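Local coordinates for protein putative TetR-family transcriptional regulator (Bordetella parapertussis 12822, PDB 3CCY) that probably represses transcription by binding regulatory DNA through a predicted helix-turn-helix motif, as TetR-family regulators do, at residues A[57-62]-A[118-123]; A[67-72]-A[107-112]; A[86-91]-A[192-197]; A[94-99]-A[185-190]; A[133-138]-A[162-167]. All coordinates share one frame; numbering follows the deposited sequence.

Contact 1: residues A[57-62]-A[118-123]; sequences SKEAVL and ALPEDQ
Glu-59, Leu-62 and Leu-119 bury most of the surface where the first turn of helix 58-81 meets the loop leading into helix 122-145. Glu-59 has CG anti to its carbonyl carbon (chi1 -59°), and from there the chain runs out extended, tip to tip with the ring of Pro-120. Its OE2 lies 3.5 Å from Pro-120 CD; the carbonyl Ala-118 O is 3.7 Å from the same OE2, two acceptors that cannot bond to each other. Leu-62 CD2 rests 3.7 Å from Ala-118 CB and 3.9 Å from Leu-119 CD2, the two leucine side chains crossing at a slant. The same Leu-119 methyl, CD2, also sits 3.7 Å from Glu-59 O. At the helix start, Ser-57 is the N-cap and its OG accepts from Glu-59 N at 3.0 Å, which ties down the backbone from which the glutamate springs. Tyr-32 touches Glu-59, Leu-62 and Ala-118, while Val-111 and Cys-115 of helix 87-115 pack on Leu-62. The helix follows the predicted helix-turn-helix closely, and in TetR regulators it joins the DNA-binding and C-terminal domains. No hydrogen bond or salt bridge crosses these two segments: the contact is van der Waals packing of leucine and alanine methyls, with a carboxylate against a proline ring at its margin.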
# COMPACT_ATOMS: atom_id res chain seq x y z
N SER A 57 -11.63 13.36 22.31
CA SER A 57 -12.30 12.99 21.08
C SER A 57 -11.78 11.65 20.56
O SER A 57 -10.75 11.15 21.02
CB SER A 57 -12.10 14.10 20.03
OG SER A 57 -12.54 13.70 18.74
N LYS A 58 -12.52 11.08 19.62
CA LYS A 58 -12.09 9.94 18.83
C LYS A 58 -10.83 10.34 18.04
O LYS A 58 -9.90 9.54 17.90
CB LYS A 58 -13.23 9.54 17.91
CG LYS A 58 -13.10 8.22 17.18
CD LYS A 58 -14.29 8.05 16.23
CE LYS A 58 -13.93 7.17 15.05
NZ LYS A 58 -14.99 7.08 13.98
N GLU A 59 -10.80 11.59 17.56
CA GLU A 59 -9.64 12.13 16.83
C GLU A 59 -8.42 12.25 17.72
O GLU A 59 -7.30 12.05 17.26
CB GLU A 59 -9.96 13.50 16.22
CG GLU A 59 -11.12 13.50 15.23
CD GLU A 59 -11.38 14.86 14.62
OE1 GLU A 59 -11.63 15.83 15.38
OE2 GLU A 59 -11.35 14.97 13.37
N ALA A 60 -8.64 12.58 19.00
CA ALA A 60 -7.57 12.68 19.99
C ALA A 60 -6.90 11.32 20.22
O ALA A 60 -5.67 11.23 20.31
CB ALA A 60 -8.11 13.25 21.31
N VAL A 61 -7.71 10.26 20.32
CA VAL A 61 -7.20 8.89 20.41
C VAL A 61 -6.34 8.57 19.19
O VAL A 61 -5.22 8.10 19.35
CB VAL A 61 -8.34 7.85 20.55
CG1 VAL A 61 -7.78 6.44 20.65
CG2 VAL A 61 -9.20 8.16 21.78
N LEU A 62 -6.84 8.87 18.00
CA LEU A 62 -6.09 8.66 16.77
C LEU A 62 -4.82 9.51 16.69
O LEU A 62 -3.76 8.99 16.36
CB LEU A 62 -6.97 8.88 15.52
CG LEU A 62 -6.33 8.71 14.14
CD1 LEU A 62 -5.80 7.30 13.89
CD2 LEU A 62 -7.26 9.09 13.01
N ALA A 118 -8.28 10.67 8.38
CA ALA A 118 -9.37 10.81 9.34
C ALA A 118 -9.20 12.03 10.25
O ALA A 118 -10.14 12.45 10.91
CB ALA A 118 -9.52 9.54 10.16
N LEU A 119 -7.99 12.58 10.27
CA LEU A 119 -7.67 13.76 11.08
C LEU A 119 -8.05 15.08 10.38
O LEU A 119 -8.32 15.07 9.18
CB LEU A 119 -6.18 13.74 11.44
CG LEU A 119 -5.78 12.66 12.45
CD1 LEU A 119 -4.29 12.70 12.71
CD2 LEU A 119 -6.56 12.81 13.76
N PRO A 120 -8.12 16.20 11.15
CA PRO A 120 -8.27 17.56 10.60
C PRO A 120 -7.17 17.98 9.60
O PRO A 120 -6.76 17.17 8.77
CB PRO A 120 -8.23 18.45 11.86
CG PRO A 120 -8.64 17.57 12.97
CD PRO A 120 -8.13 16.21 12.63
N GLU A 121 -6.72 19.23 9.68
CA GLU A 121 -5.72 19.72 8.72
C GLU A 121 -4.37 20.06 9.33
O GLU A 121 -3.34 19.67 8.79
CB GLU A 121 -6.25 20.91 7.90
CG GLU A 121 -7.16 20.49 6.74
CD GLU A 121 -6.63 19.27 5.98
OE1 GLU A 121 -7.24 18.19 6.10
OE2 GLU A 121 -5.59 19.40 5.28
N ASP A 122 -4.39 20.77 10.45
CA ASP A 122 -3.15 21.16 11.13
C ASP A 122 -2.35 19.96 11.67
O ASP A 122 -1.12 19.92 11.52
CB ASP A 122 -3.44 22.19 12.25
CG ASP A 122 -4.67 21.83 13.09
OD1 ASP A 122 -5.81 22.04 12.62
OD2 ASP A 122 -4.49 21.35 14.24
N GLN A 123 -3.04 19.00 12.28
CA GLN A 123 -2.37 17.85 12.88
C GLN A 123 -2.03 16.80 11.83
O GLN A 123 -1.05 16.07 11.97
CB GLN A 123 -3.17 17.26 14.06
CG GLN A 123 -4.64 16.93 13.76
CD GLN A 123 -5.53 17.11 14.97
OE1 GLN A 123 -5.92 16.13 15.62
NE2 GLN A 123 -5.87 18.35 15.29

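Contact 2: residues A[67-72]-A[107-112]; sequences TTHVDS and DRHVVM
His-69 lays its ring against the backbone of helix 107-112: Arg-108 C stands 4.2 Å above the ring plane, over the centre, with Arg-108 O and His-109 N on that same face. The ring is carried there by a CG anti to the backbone N (chi1 -177°). His-109 CD2 lies at the edge of this ring, in its plane, 4.0 Å from His-69 NE2. The two imidazoles thus meet rim to rim with planes 89° apart, neither covering the other's face. His-69 NE2 is buried here with no partner in the model. At the other ring nitrogen, His-69 ND1 is 3.8 Å from Arg-108 CB; the arginine chain runs extended from CG to NE and carries its guanidinium off from the histidine. Met-112, modelled as selenomethionine, adds its CB 4.1 Å from His-69 CD2. The helix segments cross almost perpendicularly (98°), their axes 10.1 Å apart at closest approach, and helix 87-115 is kinked at 107-108. Ile-101, earlier on helix 87-115, touches both histidines. Helix 15-29 reaches Arg-108 through Ile-20 and Ala-24, and helix 122-145 adds Leu-127 on Val-70 and Gln-131 on Met-112.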
# COMPACT_ATOMS: atom_id res chain seq x y z
N THR A 67 0.99 9.93 16.64
CA THR A 67 2.10 10.79 17.03
C THR A 67 3.19 10.00 17.76
O THR A 67 4.38 10.11 17.43
CB THR A 67 1.61 11.97 17.90
OG1 THR A 67 0.72 12.78 17.12
CG2 THR A 67 2.75 12.83 18.37
N THR A 68 2.79 9.19 18.73
CA THR A 68 3.78 8.45 19.48
C THR A 68 4.44 7.42 18.58
O THR A 68 5.63 7.16 18.70
CB THR A 68 3.21 7.82 20.78
OG1 THR A 68 2.44 6.65 20.46
CG2 THR A 68 2.35 8.83 21.56
N HIS A 69 3.69 6.86 17.64
CA HIS A 69 4.24 5.87 16.75
C HIS A 69 5.28 6.41 15.76
O HIS A 69 6.33 5.77 15.55
CB HIS A 69 3.12 5.18 15.98
CG HIS A 69 3.62 4.09 15.09
ND1 HIS A 69 3.96 2.85 15.58
CD2 HIS A 69 3.84 4.05 13.76
CE1 HIS A 69 4.37 2.09 14.58
NE2 HIS A 69 4.32 2.80 13.47
N VAL A 70 4.99 7.53 15.10
CA VAL A 70 5.95 8.13 14.17
C VAL A 70 7.13 8.73 14.96
O VAL A 70 8.27 8.62 14.51
CB VAL A 70 5.32 9.14 13.15
CG1 VAL A 70 4.93 10.44 13.79
CG2 VAL A 70 6.29 9.39 11.94
N ASP A 71 6.87 9.29 16.15
CA ASP A 71 7.95 9.81 16.99
C ASP A 71 8.92 8.68 17.35
O ASP A 71 10.12 8.85 17.28
CB ASP A 71 7.42 10.51 18.26
CG ASP A 71 6.90 11.92 17.98
OD1 ASP A 71 7.10 12.43 16.86
OD2 ASP A 71 6.29 12.52 18.88
N SER A 72 8.39 7.52 17.70
CA SER A 72 9.23 6.36 18.03
C SER A 72 10.07 5.89 16.85
O SER A 72 11.28 5.62 16.99
CB SER A 72 8.35 5.21 18.52
OG SER A 72 9.04 4.43 19.47
N ASP A 107 -0.70 -3.26 14.44
CA ASP A 107 -1.89 -2.42 14.50
C ASP A 107 -1.61 -0.93 14.33
O ASP A 107 -2.24 -0.28 13.51
CB ASP A 107 -2.64 -2.64 15.81
CG ASP A 107 -3.32 -3.98 15.88
OD1 ASP A 107 -3.54 -4.60 14.81
OD2 ASP A 107 -3.64 -4.42 17.01
N ARG A 108 -0.72 -0.39 15.17
CA ARG A 108 -0.38 1.04 15.11
C ARG A 108 0.31 1.37 13.78
O ARG A 108 0.10 2.43 13.22
CB ARG A 108 0.49 1.46 16.32
CG ARG A 108 -0.27 1.68 17.67
CD ARG A 108 0.73 2.05 18.76
NE ARG A 108 0.23 2.08 20.15
CZ ARG A 108 -0.13 1.01 20.87
NH1 ARG A 108 -0.55 1.15 22.12
NH2 ARG A 108 -0.10 -0.21 20.35
N HIS A 109 1.09 0.42 13.25
CA HIS A 109 1.73 0.55 11.93
C HIS A 109 0.68 0.67 10.81
O HIS A 109 0.65 1.63 10.04
CB HIS A 109 2.61 -0.69 11.71
CG HIS A 109 3.69 -0.53 10.69
ND1 HIS A 109 3.52 -0.85 9.35
CD2 HIS A 109 4.98 -0.12 10.82
CE1 HIS A 109 4.66 -0.64 8.71
NE2 HIS A 109 5.56 -0.21 9.57
N VAL A 110 -0.22 -0.31 10.73
CA VAL A 110 -1.32 -0.26 9.77
C VAL A 110 -2.07 1.08 9.87
O VAL A 110 -2.32 1.73 8.85
CB VAL A 110 -2.31 -1.46 9.94
CG1 VAL A 110 -3.53 -1.31 9.01
CG2 VAL A 110 -1.61 -2.78 9.69
N VAL A 111 -2.40 1.50 11.11
CA VAL A 111 -3.13 2.76 11.33
C VAL A 111 -2.35 4.00 10.78
O VAL A 111 -2.97 4.90 10.20
CB VAL A 111 -3.61 2.93 12.82
CG1 VAL A 111 -4.21 4.30 13.06
CG2 VAL A 111 -4.66 1.88 13.18
N MSE A 112 -1.02 4.02 10.96
CA MSE A 112 -0.19 5.06 10.35
C MSE A 112 -0.37 5.04 8.83
O MSE A 112 -0.82 6.04 8.24
CB MSE A 112 1.29 4.90 10.73
CG MSE A 112 2.19 6.11 10.39
SE MSE A 112 1.72 7.81 11.28
CE MSE A 112 0.52 8.55 9.92

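Contact 3: residues A[86-91]-A[192-197]; sequences EPKTRF and LFLDGY
Lys-88 and Asp-195 supply the charged part of this contact, a salt bridge of 2.9 Å from Lys-88 NZ to Asp-195 OD2. The ammonium approaches on the syn lone pair of OD2, the side of the other carboxylate oxygen. A chi1 of -159° sets Lys-88 CG anti to the backbone N, and the extended chain beyond CG carries NZ across to Asp-195. The apolar part lies beside it. Lys-88 CE is 3.7 Å from Leu-194 CD1, the two side chains reaching tip to tip, so the methylene chain is packed while its amine is paired. Phe-91 and Leu-194 instead slide past each other in opposite directions, Phe-91 CE2 lying 4.0 Å from Leu-194 CD2. A looser touch of Phe-91 CZ on Phe-193 CD2, 4.4 Å, completes the group. Phe-163 meets both phenyl rings, edge-to-face in the case of Phe-193. At the dimer interface, Phe-193 meets the ring of Tyr-197 of the second subunit, and Leu-198 of that subunit packs on Lys-88 and Asp-195. Gly-196, with positive phi (95°), takes the chain out of helix 182-195. Lysine near a helix start and aspartate near a helix end would each be expected to sit unfavourably in the helix dipole, which their pairing may offset. With Lys-88 exposed, the ion pair borders a buried cluster of Phe-91, Phe-193 and Leu-194.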
# COMPACT_ATOMS: atom_id res chain seq x y z
N GLU A 86 29.31 2.29 8.06
CA GLU A 86 29.17 1.90 6.66
C GLU A 86 27.77 2.18 6.11
O GLU A 86 26.78 1.76 6.70
CB GLU A 86 29.48 0.41 6.50
CG GLU A 86 30.88 -0.02 6.93
CD GLU A 86 31.30 -1.35 6.32
OE1 GLU A 86 31.37 -2.37 7.07
OE2 GLU A 86 31.55 -1.39 5.08
N PRO A 87 27.68 2.90 4.96
CA PRO A 87 26.37 3.10 4.34
C PRO A 87 25.56 1.82 4.04
O PRO A 87 24.34 1.85 4.22
CB PRO A 87 26.70 3.88 3.05
CG PRO A 87 27.96 4.61 3.39
CD PRO A 87 28.74 3.62 4.23
N LYS A 88 26.18 0.73 3.59
CA LYS A 88 25.36 -0.44 3.21
C LYS A 88 24.74 -1.08 4.45
O LYS A 88 23.57 -1.50 4.41
CB LYS A 88 26.10 -1.48 2.34
CG LYS A 88 25.10 -2.40 1.55
CD LYS A 88 25.71 -3.15 0.33
CE LYS A 88 24.80 -4.33 -0.11
NZ LYS A 88 24.94 -4.80 -1.57
N THR A 89 25.50 -1.09 5.54
CA THR A 89 25.01 -1.60 6.82
C THR A 89 23.85 -0.77 7.37
O THR A 89 22.84 -1.34 7.77
CB THR A 89 26.16 -1.72 7.84
OG1 THR A 89 27.07 -2.74 7.37
CG2 THR A 89 25.66 -2.11 9.25
N ARG A 90 24.03 0.57 7.40
CA ARG A 90 23.01 1.50 7.92
C ARG A 90 21.71 1.30 7.19
O ARG A 90 20.65 1.30 7.81
CB ARG A 90 23.45 2.97 7.82
CG ARG A 90 24.47 3.40 8.93
CD ARG A 90 24.57 4.95 9.13
NE ARG A 90 24.81 5.61 7.86
CZ ARG A 90 26.00 5.91 7.35
NH1 ARG A 90 27.11 5.64 8.01
NH2 ARG A 90 26.07 6.48 6.16
N PHE A 91 21.77 1.14 5.86
CA PHE A 91 20.58 0.97 5.05
C PHE A 91 19.85 -0.32 5.45
O PHE A 91 18.64 -0.29 5.70
CB PHE A 91 20.85 0.99 3.53
CG PHE A 91 19.60 0.80 2.69
CD1 PHE A 91 18.57 1.75 2.67
CD2 PHE A 91 19.43 -0.35 1.91
CE1 PHE A 91 17.41 1.55 1.90
CE2 PHE A 91 18.29 -0.57 1.15
CZ PHE A 91 17.26 0.38 1.14
N LEU A 192 17.26 -7.73 -3.07
CA LEU A 192 16.48 -7.52 -4.29
C LEU A 192 16.61 -6.07 -4.77
O LEU A 192 16.95 -5.82 -5.96
CB LEU A 192 15.00 -7.85 -4.06
CG LEU A 192 14.56 -9.32 -3.89
CD1 LEU A 192 13.19 -9.37 -3.18
CD2 LEU A 192 14.45 -10.00 -5.26
N PHE A 193 16.33 -5.12 -3.88
CA PHE A 193 16.32 -3.68 -4.23
C PHE A 193 17.72 -3.21 -4.68
O PHE A 193 17.83 -2.57 -5.70
CB PHE A 193 15.82 -2.77 -3.09
CG PHE A 193 15.66 -1.31 -3.53
CD1 PHE A 193 14.61 -0.94 -4.35
CD2 PHE A 193 16.59 -0.36 -3.16
CE1 PHE A 193 14.47 0.39 -4.80
CE2 PHE A 193 16.45 0.96 -3.61
CZ PHE A 193 15.39 1.31 -4.43
N LEU A 194 18.77 -3.55 -3.93
CA LEU A 194 20.13 -3.10 -4.25
C LEU A 194 20.80 -3.85 -5.40
O LEU A 194 21.47 -3.25 -6.23
CB LEU A 194 21.05 -3.18 -3.00
CG LEU A 194 20.66 -2.23 -1.85
CD1 LEU A 194 21.79 -2.23 -0.83
CD2 LEU A 194 20.36 -0.78 -2.31
N ASP A 195 20.64 -5.16 -5.43
CA ASP A 195 21.41 -5.98 -6.38
C ASP A 195 20.56 -6.65 -7.46
O ASP A 195 21.10 -7.13 -8.49
CB ASP A 195 22.29 -6.97 -5.60
CG ASP A 195 23.42 -6.25 -4.82
OD1 ASP A 195 24.31 -5.66 -5.48
OD2 ASP A 195 23.40 -6.23 -3.58
N GLY A 196 19.24 -6.66 -7.28
CA GLY A 196 18.37 -7.10 -8.38
C GLY A 196 17.96 -8.55 -8.33
O GLY A 196 18.74 -9.42 -7.99
N TYR A 197 16.69 -8.80 -8.69
CA TYR A 197 16.14 -10.14 -8.83
C TYR A 197 17.01 -11.08 -9.67
O TYR A 197 17.17 -12.28 -9.35
CB TYR A 197 14.76 -10.04 -9.47
CG TYR A 197 14.04 -11.34 -9.50
CD1 TYR A 197 13.81 -12.01 -10.71
CD2 TYR A 197 13.58 -11.91 -8.33
CE1 TYR A 197 13.15 -13.24 -10.71
CE2 TYR A 197 12.92 -13.14 -8.34
CZ TYR A 197 12.69 -13.78 -9.52
OH TYR A 197 12.04 -15.03 -9.49

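Contact 4: residues A[94-99]-A[185-190]; sequences IVKLFL and LAERTV
In the all-helical C-terminal domain of this TetR-type fold, helices 87-115 and 182-195 cross closely where Lys-96 and Ala-186 meet, their CA atoms 5.2 Å apart. The segment axes come within 8.8 Å at 136° between their directions, and the small alanine permits this approach: Ala-186 CB lies 3.6 Å from Lys-96 CG. Beyond CG the lysine chain is extended and carries Lys-96 NZ to Glu-187 OE2, a salt bridge of 3.0 Å. The amine meets the oxygen from above the carboxylate plane, 36° out of it. On the buried side, Leu-99 and Leu-185 cross at about a right angle, Leu-99 CD1 resting 3.6 Å from Leu-185 CG and equally near Ala-186 N. Val-95 divides its branches: its side chain and that of Val-190 slide past each other in opposite directions, CG2 to CG2 at 3.7 Å, while Val-95 CG1 packs on Ala-186 CB. Thr-189 OG1 turns back to its own helix and donates to Leu-185 O at 2.7 Å. This bond gives the buried hydroxyl an acceptor; Leu-185 O also takes the Thr-189 N-H, from the opposite face of its plane. Helix 153-168 packs Phe-163 on Val-95 and Met-166 on Thr-189. Beyond helix 182-195 stands the second subunit, with Leu-162 of that chain on Thr-189 and Asp-159 of that chain in a salt bridge with Arg-188.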
# COMPACT_ATOMS: atom_id res chain seq x y z
N ILE A 94 18.20 0.03 8.82
CA ILE A 94 16.96 0.77 8.72
C ILE A 94 15.81 -0.12 8.24
O ILE A 94 14.72 -0.08 8.79
CB ILE A 94 17.09 2.00 7.74
CG1 ILE A 94 17.97 3.08 8.35
CG2 ILE A 94 15.67 2.51 7.30
CD1 ILE A 94 18.40 4.14 7.31
N VAL A 95 16.04 -0.93 7.22
CA VAL A 95 14.94 -1.76 6.73
C VAL A 95 14.52 -2.81 7.82
O VAL A 95 13.35 -3.08 8.01
CB VAL A 95 15.31 -2.48 5.41
CG1 VAL A 95 14.14 -3.39 4.90
CG2 VAL A 95 15.72 -1.43 4.35
N LYS A 96 15.50 -3.38 8.50
CA LYS A 96 15.26 -4.38 9.57
C LYS A 96 14.47 -3.70 10.68
O LYS A 96 13.57 -4.31 11.25
CB LYS A 96 16.58 -4.86 10.14
CG LYS A 96 17.28 -5.91 9.32
CD LYS A 96 18.53 -6.48 10.06
CE LYS A 96 19.09 -7.58 9.13
NZ LYS A 96 20.18 -8.31 9.74
N LEU A 97 14.79 -2.44 10.98
CA LEU A 97 14.02 -1.69 11.99
C LEU A 97 12.54 -1.55 11.62
O LEU A 97 11.65 -1.79 12.45
CB LEU A 97 14.63 -0.30 12.24
CG LEU A 97 13.82 0.73 13.01
CD1 LEU A 97 13.76 0.27 14.47
CD2 LEU A 97 14.45 2.13 12.90
N PHE A 98 12.28 -1.15 10.37
CA PHE A 98 10.88 -0.94 9.95
C PHE A 98 10.08 -2.22 10.05
O PHE A 98 8.93 -2.23 10.52
CB PHE A 98 10.78 -0.26 8.55
CG PHE A 98 11.34 1.15 8.51
CD1 PHE A 98 11.77 1.79 9.66
CD2 PHE A 98 11.41 1.85 7.32
CE1 PHE A 98 12.27 3.08 9.61
CE2 PHE A 98 11.92 3.17 7.28
CZ PHE A 98 12.34 3.77 8.41
N LEU A 99 10.69 -3.33 9.65
CA LEU A 99 10.00 -4.61 9.70
C LEU A 99 9.89 -5.16 11.11
O LEU A 99 8.95 -5.88 11.42
CB LEU A 99 10.62 -5.63 8.72
CG LEU A 99 10.40 -5.24 7.25
CD1 LEU A 99 11.00 -6.30 6.36
CD2 LEU A 99 8.91 -5.06 6.89
N LEU A 185 13.03 -11.25 5.88
CA LEU A 185 12.30 -10.47 4.86
C LEU A 185 13.11 -9.19 4.52
O LEU A 185 13.20 -8.78 3.34
CB LEU A 185 10.87 -10.15 5.34
CG LEU A 185 10.07 -9.23 4.41
CD1 LEU A 185 9.88 -9.91 3.05
CD2 LEU A 185 8.68 -8.88 5.03
N ALA A 186 13.69 -8.56 5.55
CA ALA A 186 14.45 -7.33 5.40
C ALA A 186 15.68 -7.58 4.53
O ALA A 186 15.92 -6.81 3.60
CB ALA A 186 14.90 -6.75 6.80
N GLU A 187 16.44 -8.64 4.85
CA GLU A 187 17.63 -9.04 4.05
C GLU A 187 17.32 -9.29 2.60
O GLU A 187 18.05 -8.84 1.70
CB GLU A 187 18.35 -10.23 4.68
CG GLU A 187 18.90 -9.82 6.04
CD GLU A 187 19.61 -10.90 6.83
OE1 GLU A 187 19.29 -12.09 6.63
OE2 GLU A 187 20.47 -10.53 7.69
N ARG A 188 16.22 -10.02 2.37
CA ARG A 188 15.69 -10.28 1.04
C ARG A 188 15.32 -8.99 0.30
O ARG A 188 15.69 -8.81 -0.86
CB ARG A 188 14.42 -11.12 1.12
CG ARG A 188 13.92 -11.64 -0.28
CD ARG A 188 14.86 -12.68 -0.77
NE ARG A 188 14.37 -13.45 -1.91
CZ ARG A 188 14.98 -14.53 -2.37
NH1 ARG A 188 16.08 -14.96 -1.76
NH2 ARG A 188 14.52 -15.18 -3.42
N THR A 189 14.50 -8.15 0.93
CA THR A 189 14.11 -6.82 0.40
C THR A 189 15.33 -5.98 -0.05
O THR A 189 15.38 -5.43 -1.16
CB THR A 189 13.30 -6.06 1.45
OG1 THR A 189 12.14 -6.84 1.76
CG2 THR A 189 12.88 -4.66 0.94
N VAL A 190 16.32 -5.91 0.81
CA VAL A 190 17.56 -5.20 0.47
C VAL A 190 18.38 -5.84 -0.65
O VAL A 190 18.85 -5.13 -1.55
CB VAL A 190 18.43 -5.01 1.73
CG1 VAL A 190 19.80 -4.41 1.39
CG2 VAL A 190 17.69 -4.10 2.72

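Contact 5: residues A[133-138]-A[162-167]; sequences ELIAYV and LFFGMI
The 3.0 Å backbone bond from Tyr-137 N to Glu-133 O holds the helical turn that carries Leu-134 and Ile-135 against the ring of Phe-164. Leu-134 O faces the edge of that ring, near its plane, with Phe-164 CZ 4.2 Å away. No hydrogen bond crosses the contact; the Phe-164 ring carries it, inserted between Ile-135 and Val-138, which are one helical turn apart. Val-138 and Phe-164 meet tip to tip, and the 3.3 Å between Val-138 CG2 and Phe-164 CZ is tight. Phe-164 CE2 lies 3.8 Å from Ile-135 CG1, the two side chains crossing at a slant. The other valine branch, Val-138 CG1, anti to its backbone N (chi1 170°), sits 3.8 Å from Phe-163 CD2, with the two side chains at about a right angle. The segment axes stay 11.4 Å apart and cross at 108°, a gap bridged by the phenyl rings. Phe-98 of helix 87-115 packs on Leu-134 and Val-138, and Thr-189 of helix 182-195 lies against Phe-163.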
# COMPACT_ATOMS: atom_id res chain seq x y z
N GLU A 133 10.13 13.41 7.10
CA GLU A 133 11.41 13.21 7.78
C GLU A 133 11.93 11.78 7.64
O GLU A 133 13.10 11.57 7.37
CB GLU A 133 11.29 13.55 9.28
CG GLU A 133 11.00 15.00 9.54
CD GLU A 133 11.00 15.33 11.03
OE1 GLU A 133 11.99 15.03 11.72
OE2 GLU A 133 10.00 15.90 11.52
N LEU A 134 11.04 10.82 7.86
CA LEU A 134 11.32 9.42 7.80
C LEU A 134 11.71 8.99 6.41
O LEU A 134 12.72 8.31 6.23
CB LEU A 134 10.07 8.66 8.20
CG LEU A 134 10.21 7.16 8.33
CD1 LEU A 134 11.00 6.81 9.58
CD2 LEU A 134 8.78 6.56 8.37
N ILE A 135 10.91 9.39 5.43
CA ILE A 135 11.24 9.21 4.03
C ILE A 135 12.64 9.79 3.69
O ILE A 135 13.44 9.15 2.99
CB ILE A 135 10.14 9.83 3.16
CG1 ILE A 135 8.83 9.05 3.39
CG2 ILE A 135 10.53 9.88 1.65
CD1 ILE A 135 7.66 9.58 2.66
N ALA A 136 12.91 11.00 4.20
CA ALA A 136 14.18 11.70 3.95
C ALA A 136 15.36 10.85 4.46
O ALA A 136 16.38 10.71 3.77
CB ALA A 136 14.20 13.09 4.60
N TYR A 137 15.20 10.25 5.63
CA TYR A 137 16.26 9.39 6.16
C TYR A 137 16.59 8.26 5.17
O TYR A 137 17.76 7.95 4.95
CB TYR A 137 15.86 8.78 7.51
CG TYR A 137 15.92 9.74 8.69
CD1 TYR A 137 16.87 10.74 8.74
CD2 TYR A 137 15.05 9.60 9.78
CE1 TYR A 137 16.96 11.61 9.81
CE2 TYR A 137 15.13 10.49 10.90
CZ TYR A 137 16.09 11.49 10.89
OH TYR A 137 16.20 12.40 11.92
N VAL A 138 15.57 7.64 4.59
CA VAL A 138 15.78 6.51 3.69
C VAL A 138 16.38 7.00 2.36
O VAL A 138 17.31 6.38 1.82
CB VAL A 138 14.44 5.78 3.42
CG1 VAL A 138 14.63 4.72 2.27
CG2 VAL A 138 13.96 5.10 4.75
N LEU A 162 9.51 3.91 -4.50
CA LEU A 162 9.35 2.53 -4.99
C LEU A 162 9.82 1.56 -3.92
O LEU A 162 9.15 0.57 -3.63
CB LEU A 162 10.10 2.30 -6.28
CG LEU A 162 9.45 2.99 -7.50
CD1 LEU A 162 10.40 3.04 -8.70
CD2 LEU A 162 8.04 2.35 -7.89
N PHE A 163 10.95 1.89 -3.30
CA PHE A 163 11.38 1.17 -2.14
C PHE A 163 10.33 1.13 -1.01
O PHE A 163 10.06 0.04 -0.50
CB PHE A 163 12.69 1.71 -1.59
CG PHE A 163 13.00 1.13 -0.26
CD1 PHE A 163 13.51 -0.17 -0.17
CD2 PHE A 163 12.65 1.80 0.91
CE1 PHE A 163 13.72 -0.77 1.07
CE2 PHE A 163 12.85 1.19 2.14
CZ PHE A 163 13.39 -0.08 2.20
N PHE A 164 9.84 2.29 -0.55
CA PHE A 164 8.76 2.32 0.47
C PHE A 164 7.55 1.43 0.19
O PHE A 164 7.02 0.79 1.08
CB PHE A 164 8.32 3.74 0.81
CG PHE A 164 9.16 4.36 1.90
CD1 PHE A 164 9.11 3.84 3.19
CD2 PHE A 164 10.04 5.39 1.62
CE1 PHE A 164 9.91 4.37 4.23
CE2 PHE A 164 10.85 5.93 2.65
CZ PHE A 164 10.78 5.42 3.94
N GLY A 165 7.11 1.44 -1.05
CA GLY A 165 6.07 0.51 -1.52
C GLY A 165 6.35 -0.94 -1.19
O GLY A 165 5.44 -1.62 -0.71
N MSE A 166 7.56 -1.44 -1.48
CA MSE A 166 7.90 -2.83 -1.12
C MSE A 166 7.65 -3.13 0.33
O MSE A 166 7.09 -4.19 0.65
CB MSE A 166 9.39 -3.14 -1.31
CG MSE A 166 9.87 -3.04 -2.68
SE MSE A 166 11.75 -3.74 -2.67
CE MSE A 166 12.52 -2.39 -3.58
N ILE A 167 8.17 -2.27 1.21
CA ILE A 167 8.02 -2.51 2.65
C ILE A 167 6.68 -2.09 3.25
O ILE A 167 6.21 -2.74 4.15
CB ILE A 167 9.19 -1.91 3.52
CG1 ILE A 167 9.38 -0.41 3.33
CG2 ILE A 167 10.49 -2.67 3.30
CD1 ILE A 167 10.20 0.14 4.54

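From the N-terminal side, contact 1 opens at 57-62 and closes at 118-123, linking the start of helix 58-81 to the entry of helix 122-145. Contact 2, nested inside, brings helices 58-81 and 87-115 together. Contact 3 opens at 86-91 and contact 4 at 94-99, both before contacts 1 and 2 close, so their loops cross those two. Contact 5 opens later, in series with contacts 1 and 2, and lies within contact 4, itself within contact 3. Contacts 3, 4 and 5 touch one another and the second subunit, joining helices 87-115, 122-145, 153-168 and 182-195, while contact 1 lies about 37 Å, centre to centre, from contact 3.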